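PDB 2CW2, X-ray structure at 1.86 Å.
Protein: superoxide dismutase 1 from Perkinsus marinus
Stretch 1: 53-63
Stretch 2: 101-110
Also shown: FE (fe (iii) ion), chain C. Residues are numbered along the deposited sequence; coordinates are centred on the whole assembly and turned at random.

Stretch 1 (53-63) TLTYHHDKHHQ
Stretch 2 (101-110) QVYNHTFFFN

Two nearly antiparallel helices are joined here by a shared iron(III) ion and by interlocking aromatic and imidazole side chains, with little direct hydrogen bonding across the contact. Both stretches are helical throughout; their axes approach to 10.0 Å, with 164° between the N-to-C directions and a signed crossing angle of -164°. The register is set by His62 and Val102, whose CA atoms lie 6.2 Å apart, and 431 Å² is buried, both sides summed.

Helix 101-110 keeps regular i to i-4 bonding, from His105 N to Gln101 O (3.0 Å) through Asn110 N to Thr106 O (3.1 Å). Helix 53-63 widens into a pi-type turn at 55-62: His61 N bonds Tyr56 O at 2.9 Å and His62 N bonds His57 O at 2.9 Å, both i to i-5. Phi/psi values remain helical, for example -66/-46 at His57 and -58/-55 at His62.

The metal accounts for the shortest approach. The CA-to-CB bonds of His57 (chi1 -159°, t; chi2 180°) and His105 (chi1 -74°, m; chi2 89°) each point toward the other helix. His57 NE2 and His105 NE2 both lie 1.9 Å from FE and 2.8 Å from each other; this proximity reflects shared coordination, not a hydrogen bond. The two ring planes stand at 87°. On its other nitrogen, His105 ND1 donates to Gln101 O at 2.8 Å and 160°, so both ring nitrogens are engaged. Water 1, 2.4 Å from FE, accepts from Gln101 NE2 at 3.1 Å, and two further ligand atoms come from elsewhere in the structure.

Phe109 (chi1 -66°, m; chi2 133°) is a knob among Leu54, His57, His58 and His62. Its edge meets the face of His57, with Phe109 CZ 3.7 Å from His57 CG and planes at 78°. The edge of His58 (chi1 -180°, t; chi2 -88°) is directed, offset, toward the Phe109 face, with planes at 61°. Leu54 (chi1 -76°, m; chi2 177°, t) adds an apolar contact, CD2 to Phe109 CE2 at 3.8 Å.

His62 (chi1 -164°, t; chi2 -177°) is the reciprocal knob, among Val102, His105, Thr106 and Phe109. Its CA-to-CB bond points sideways, but the ring end comes nearer the partner helix. His105 CB sits over one ring face, 3.4 Å from the His62 ring centroid and 6° off the normal, a CH-pi contact. The cross-helix hydrogen bond, His62 NE2 to Val102 O, is weak: 3.1 Å with an N-H...O angle of 133°. Thr106 OG1 (chi1 -67°, m) lies at the ring edge, also 3.1 Å from His62 NE2.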

# COMPACT_ATOMS: atom_id res chain seq x y z
N THR A 53 -2.35 9.12 -14.62
CA THR A 53 -2.32 9.07 -13.15
C THR A 53 -3.43 9.90 -12.53
O THR A 53 -4.18 9.41 -11.68
CB THR A 53 -0.96 9.51 -12.63
OG1 THR A 53 -0.02 8.45 -12.85
CG2 THR A 53 -0.96 9.67 -11.08
N LEU A 54 -3.58 11.14 -12.95
CA LEU A 54 -4.66 11.95 -12.42
C LEU A 54 -6.05 11.36 -12.65
O LEU A 54 -6.93 11.47 -11.80
CB LEU A 54 -4.57 13.37 -12.93
CG LEU A 54 -3.47 14.21 -12.26
CD1 LEU A 54 -3.38 15.60 -12.89
CD2 LEU A 54 -3.71 14.30 -10.76
N THR A 55 -6.24 10.72 -13.81
CA THR A 55 -7.52 10.12 -14.12
C THR A 55 -7.83 8.96 -13.18
O THR A 55 -8.89 8.91 -12.57
CB THR A 55 -7.56 9.69 -15.59
OG1 THR A 55 -7.40 10.87 -16.38
CG2 THR A 55 -8.95 9.19 -15.99
N TYR A 56 -6.90 8.02 -13.05
CA TYR A 56 -7.13 6.89 -12.16
C TYR A 56 -7.18 7.31 -10.69
O TYR A 56 -8.06 6.90 -9.93
CB TYR A 56 -6.06 5.83 -12.36
CG TYR A 56 -6.36 4.92 -13.53
CD1 TYR A 56 -7.18 3.81 -13.37
CD2 TYR A 56 -5.85 5.19 -14.80
CE1 TYR A 56 -7.47 2.98 -14.42
CE2 TYR A 56 -6.14 4.36 -15.87
CZ TYR A 56 -6.96 3.25 -15.67
OH TYR A 56 -7.28 2.40 -16.71
N HIS A 57 -6.23 8.15 -10.30
CA HIS A 57 -6.09 8.50 -8.88
C HIS A 57 -7.31 9.29 -8.42
O HIS A 57 -7.88 9.03 -7.36
CB HIS A 57 -4.77 9.28 -8.59
CG HIS A 57 -4.32 9.22 -7.14
ND1 HIS A 57 -3.18 9.84 -6.68
CD2 HIS A 57 -4.87 8.59 -6.06
CE1 HIS A 57 -3.04 9.61 -5.38
NE2 HIS A 57 -4.06 8.86 -4.97
N HIS A 58 -7.71 10.27 -9.21
CA HIS A 58 -8.87 11.07 -8.83
C HIS A 58 -10.20 10.41 -9.23
O HIS A 58 -11.08 10.23 -8.37
CB HIS A 58 -8.80 12.46 -9.44
CG HIS A 58 -9.97 13.33 -9.08
ND1 HIS A 58 -11.14 13.35 -9.81
CD2 HIS A 58 -10.15 14.21 -8.07
CE1 HIS A 58 -11.99 14.21 -9.27
NE2 HIS A 58 -11.42 14.75 -8.21
N ASP A 59 -10.36 10.09 -10.51
CA ASP A 59 -11.65 9.62 -11.03
C ASP A 59 -11.99 8.19 -10.61
O ASP A 59 -13.18 7.83 -10.59
CB ASP A 59 -11.74 9.70 -12.56
CG ASP A 59 -11.51 11.12 -13.11
OD1 ASP A 59 -11.51 12.12 -12.36
OD2 ASP A 59 -11.32 11.32 -14.32
N LYS A 60 -10.99 7.37 -10.31
CA LYS A 60 -11.28 6.04 -9.77
C LYS A 60 -11.11 5.97 -8.23
O LYS A 60 -12.10 5.78 -7.51
CB LYS A 60 -10.49 4.91 -10.50
CG LYS A 60 -10.91 4.68 -12.02
CD LYS A 60 -12.40 4.34 -12.18
CE LYS A 60 -12.82 3.87 -13.61
NZ LYS A 60 -11.76 4.06 -14.63
N HIS A 61 -9.88 6.14 -7.74
CA HIS A 61 -9.61 5.92 -6.32
C HIS A 61 -10.36 6.91 -5.45
O HIS A 61 -11.14 6.52 -4.58
CB HIS A 61 -8.10 6.02 -6.02
CG HIS A 61 -7.30 4.90 -6.61
ND1 HIS A 61 -7.17 3.67 -6.01
CD2 HIS A 61 -6.57 4.84 -7.76
CE1 HIS A 61 -6.41 2.89 -6.76
NE2 HIS A 61 -6.03 3.58 -7.82
N HIS A 62 -10.10 8.20 -5.68
CA HIS A 62 -10.70 9.28 -4.89
C HIS A 62 -12.23 9.18 -4.95
O HIS A 62 -12.91 9.13 -3.92
CB HIS A 62 -10.22 10.65 -5.40
CG HIS A 62 -10.45 11.80 -4.45
ND1 HIS A 62 -10.13 13.10 -4.79
CD2 HIS A 62 -10.96 11.85 -3.19
CE1 HIS A 62 -10.41 13.90 -3.77
NE2 HIS A 62 -10.93 13.17 -2.79
N GLN A 63 -12.76 9.18 -6.17
CA GLN A 63 -14.21 9.16 -6.33
C GLN A 63 -14.85 7.95 -5.68
O GLN A 63 -15.95 8.04 -5.13
CB GLN A 63 -14.60 9.22 -7.81
CG GLN A 63 -16.11 9.17 -8.04
CD GLN A 63 -16.79 10.46 -7.66
OE1 GLN A 63 -16.46 11.52 -8.20
NE2 GLN A 63 -17.75 10.39 -6.72
N GLN A 101 -9.35 9.09 3.80
CA GLN A 101 -8.84 9.03 2.43
C GLN A 101 -9.48 10.08 1.54
O GLN A 101 -8.81 10.65 0.68
CB GLN A 101 -9.00 7.63 1.84
CG GLN A 101 -8.00 6.64 2.39
CD GLN A 101 -6.57 6.95 1.94
OE1 GLN A 101 -5.92 7.79 2.54
NE2 GLN A 101 -6.09 6.25 0.92
N VAL A 102 -10.77 10.38 1.74
CA VAL A 102 -11.41 11.40 0.93
C VAL A 102 -10.72 12.74 1.21
O VAL A 102 -10.34 13.45 0.28
CB VAL A 102 -12.93 11.51 1.21
CG1 VAL A 102 -13.52 12.83 0.63
CG2 VAL A 102 -13.68 10.32 0.65
N TYR A 103 -10.57 13.09 2.48
CA TYR A 103 -9.87 14.33 2.86
C TYR A 103 -8.41 14.35 2.36
O TYR A 103 -7.94 15.36 1.81
CB TYR A 103 -9.86 14.50 4.39
CG TYR A 103 -9.20 15.78 4.86
CD1 TYR A 103 -9.98 16.86 5.29
CD2 TYR A 103 -7.81 15.92 4.87
CE1 TYR A 103 -9.39 18.05 5.70
CE2 TYR A 103 -7.20 17.10 5.28
CZ TYR A 103 -8.01 18.17 5.70
OH TYR A 103 -7.44 19.35 6.11
N ASN A 104 -7.71 13.24 2.57
CA ASN A 104 -6.31 13.15 2.18
C ASN A 104 -6.10 13.45 0.69
O ASN A 104 -5.15 14.14 0.31
CB ASN A 104 -5.76 11.76 2.50
CG ASN A 104 -5.74 11.49 4.01
OD1 ASN A 104 -5.88 12.40 4.81
ND2 ASN A 104 -5.59 10.23 4.38
N HIS A 105 -6.98 12.91 -0.15
CA HIS A 105 -6.82 13.10 -1.59
C HIS A 105 -7.20 14.54 -2.01
O HIS A 105 -6.51 15.15 -2.83
CB HIS A 105 -7.57 12.02 -2.38
CG HIS A 105 -6.90 10.67 -2.34
ND1 HIS A 105 -7.15 9.73 -1.36
CD2 HIS A 105 -5.98 10.11 -3.16
CE1 HIS A 105 -6.41 8.65 -1.59
NE2 HIS A 105 -5.67 8.86 -2.66
N THR A 106 -8.30 15.06 -1.47
CA THR A 106 -8.67 16.43 -1.80
C THR A 106 -7.52 17.37 -1.42
O THR A 106 -7.13 18.26 -2.18
CB THR A 106 -9.95 16.81 -1.05
OG1 THR A 106 -11.03 16.03 -1.57
CG2 THR A 106 -10.33 18.25 -1.34
N PHE A 107 -6.95 17.14 -0.25
CA PHE A 107 -5.85 17.98 0.22
C PHE A 107 -4.63 17.79 -0.70
O PHE A 107 -3.95 18.76 -1.07
CB PHE A 107 -5.48 17.55 1.64
CG PHE A 107 -4.56 18.51 2.35
CD1 PHE A 107 -5.06 19.45 3.24
CD2 PHE A 107 -3.19 18.47 2.13
CE1 PHE A 107 -4.23 20.33 3.89
CE2 PHE A 107 -2.34 19.37 2.79
CZ PHE A 107 -2.86 20.30 3.67
N PHE A 108 -4.34 16.53 -1.04
CA PHE A 108 -3.20 16.20 -1.91
C PHE A 108 -3.31 16.92 -3.26
O PHE A 108 -2.39 17.61 -3.69
CB PHE A 108 -3.10 14.68 -2.11
CG PHE A 108 -1.96 14.25 -3.04
CD1 PHE A 108 -0.64 14.54 -2.72
CD2 PHE A 108 -2.23 13.53 -4.21
CE1 PHE A 108 0.40 14.15 -3.56
CE2 PHE A 108 -1.19 13.13 -5.05
CZ PHE A 108 0.13 13.45 -4.72
N PHE A 109 -4.44 16.78 -3.93
CA PHE A 109 -4.59 17.36 -5.26
C PHE A 109 -4.58 18.91 -5.21
O PHE A 109 -4.10 19.57 -6.14
CB PHE A 109 -5.87 16.83 -5.94
CG PHE A 109 -5.84 15.33 -6.24
CD1 PHE A 109 -6.93 14.53 -5.92
CD2 PHE A 109 -4.77 14.76 -6.92
CE1 PHE A 109 -6.93 13.15 -6.20
CE2 PHE A 109 -4.75 13.38 -7.20
CZ PHE A 109 -5.85 12.57 -6.84
N ASN A 110 -5.10 19.47 -4.11
CA ASN A 110 -5.02 20.92 -3.88
C ASN A 110 -3.58 21.37 -3.69
O ASN A 110 -3.22 22.52 -4.02
CB ASN A 110 -5.86 21.31 -2.65
CG ASN A 110 -7.36 21.40 -2.96
OD1 ASN A 110 -8.23 21.26 -2.06
ND2 ASN A 110 -7.67 21.66 -4.20
FE FE C . -4.03 7.97 -3.24
O HOH W 1 -3.87 7.06 -1.08